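Local structure of Pre-mRNA-processing-splicing factor 8 (Cryptococcus neoformans var. grubii serotype A, 6MX6) at residues 68-72 / 171-175. The protein is a spliceosomal factor interrupted by an intein, the Hint-fold element crystallised here, which probably excises itself and joins its flanking sequences by protein splicing. Sequence-based numbering, arbitrary orientation.
Sequences NHILS and LVLHN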
# COMPACT_ATOMS: atom_id res chain seq x y z
N ASN A 68 -2.01 -10.08 5.37
CA ASN A 68 -0.70 -10.47 4.86
C ASN A 68 -0.14 -9.46 3.87
O ASN A 68 0.94 -9.69 3.31
CB ASN A 68 -0.75 -11.86 4.21
CG ASN A 68 -1.78 -11.96 3.11
OD1 ASN A 68 -2.79 -11.26 3.12
ND2 ASN A 68 -1.53 -12.84 2.15
N HIS A 69 -0.84 -8.35 3.64
CA HIS A 69 -0.33 -7.34 2.74
C HIS A 69 0.96 -6.75 3.29
O HIS A 69 1.13 -6.60 4.50
CB HIS A 69 -1.37 -6.25 2.55
CG HIS A 69 -0.98 -5.22 1.55
ND1 HIS A 69 -0.93 -5.47 0.20
CD2 HIS A 69 -0.60 -3.93 1.70
CE1 HIS A 69 -0.54 -4.38 -0.44
NE2 HIS A 69 -0.34 -3.43 0.45
N ILE A 70 1.89 -6.44 2.39
CA ILE A 70 3.20 -5.92 2.78
C ILE A 70 3.16 -4.40 2.68
O ILE A 70 2.83 -3.86 1.62
CB ILE A 70 4.31 -6.49 1.89
CG1 ILE A 70 4.38 -8.02 2.03
CG2 ILE A 70 5.65 -5.85 2.23
CD1 ILE A 70 5.23 -8.68 0.96
N LEU A 71 3.50 -3.72 3.77
CA LEU A 71 3.66 -2.27 3.78
C LEU A 71 5.11 -1.92 3.49
O LEU A 71 6.03 -2.47 4.12
CB LEU A 71 3.25 -1.70 5.14
CG LEU A 71 1.88 -2.14 5.66
CD1 LEU A 71 1.69 -1.66 7.10
CD2 LEU A 71 0.77 -1.60 4.76
N SER A 72 5.32 -1.01 2.55
CA SER A 72 6.64 -0.44 2.30
C SER A 72 6.76 0.84 3.11
O SER A 72 5.97 1.77 2.93
CB SER A 72 6.84 -0.16 0.81
OG SER A 72 7.01 -1.37 0.09
N LEU A 171 0.97 7.65 -2.72
CA LEU A 171 1.37 6.71 -1.68
C LEU A 171 2.02 5.50 -2.33
O LEU A 171 1.49 4.95 -3.31
CB LEU A 171 0.16 6.29 -0.85
CG LEU A 171 0.41 5.28 0.27
CD1 LEU A 171 1.28 5.87 1.34
CD2 LEU A 171 -0.92 4.80 0.84
N VAL A 172 3.17 5.08 -1.81
CA VAL A 172 3.92 3.97 -2.37
C VAL A 172 3.42 2.67 -1.75
O VAL A 172 3.44 2.50 -0.53
CB VAL A 172 5.43 4.14 -2.16
CG1 VAL A 172 6.18 2.89 -2.64
CG2 VAL A 172 5.93 5.39 -2.90
N LEU A 173 3.00 1.74 -2.61
CA LEU A 173 2.42 0.46 -2.22
C LEU A 173 3.31 -0.67 -2.73
O LEU A 173 4.00 -0.53 -3.74
CB LEU A 173 1.01 0.32 -2.81
CG LEU A 173 -0.02 1.33 -2.33
CD1 LEU A 173 -1.27 1.28 -3.21
CD2 LEU A 173 -0.35 1.10 -0.85
N HIS A 174 3.26 -1.79 -2.01
CA HIS A 174 4.00 -3.01 -2.33
C HIS A 174 3.03 -4.12 -2.73
O HIS A 174 1.88 -4.13 -2.29
CB HIS A 174 4.82 -3.46 -1.12
CG HIS A 174 5.79 -4.56 -1.40
ND1 HIS A 174 5.40 -5.86 -1.64
CD2 HIS A 174 7.14 -4.55 -1.46
CE1 HIS A 174 6.47 -6.61 -1.84
NE2 HIS A 174 7.54 -5.84 -1.74
N ASN A 175 3.51 -5.04 -3.58
CA ASN A 175 2.81 -6.30 -3.87
C ASN A 175 2.01 -6.83 -2.69
O ASN A 175 2.59 -7.27 -1.70
CB ASN A 175 3.79 -7.39 -4.29
CG ASN A 175 4.31 -7.20 -5.69
OD1 ASN A 175 4.29 -6.10 -6.22
ND2 ASN A 175 4.78 -8.29 -6.30
O HOH W 1 1.77 -1.61 0.49
O HOH W 2 3.04 0.55 1.48
O HOH W 3 4.13 3.70 1.88
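Ile70 lies over one face of the His174 imidazole. Ile70 CG2 makes a CH-pi contact 4.0 Å from the centroid of the His174 ring and 16° off the normal, displaced toward the rim, and CD1 reaches along to CE1 of the same ring. With CG anti to the backbone N (chi1 -170°), the imidazole is swung beside its own carbonyl carbon, where His174 ND1 donates to Asn175 O at 3.1 Å. That bond is nearly straight and lies almost in the ring plane, which helps to fix the ring's rotation; the acceptor is met from the side of its C=O. Near that plane, at the ring edge, Ser72 OG sits 3.3 Å from His174 CB and is itself hydrogen-bonded to Asp100. In this Hint-type intein fold, residues 70-72, at the start of strand 70-76, run roughly antiparallel to the C-terminal strand 172-174 (147°) but belong to a different sheet, and three waters bridge the two backbones. One takes the N-H of His174, donates to Ile70 O at 2.7 Å and also bonds His69 NE2; two more link Ser72 to Val172 O, one through the Ser72 N-H and the other through its carbonyl. The His69 ring approaches His174 O obliquely, with His69 CE1 3.1 Å from that oxygen, while its ND1 bonds the backbone N of Cys5. His69 thus spans the N-terminal residue of the model and the C-terminal strand, consistent with the block B histidine of inteins, which assists the first acyl shift. The side chain of Asn175, the last residue modelled, leaves the backbone on the far side from 68-72, and its ND2 is hydrogen-bonded to Val159 O.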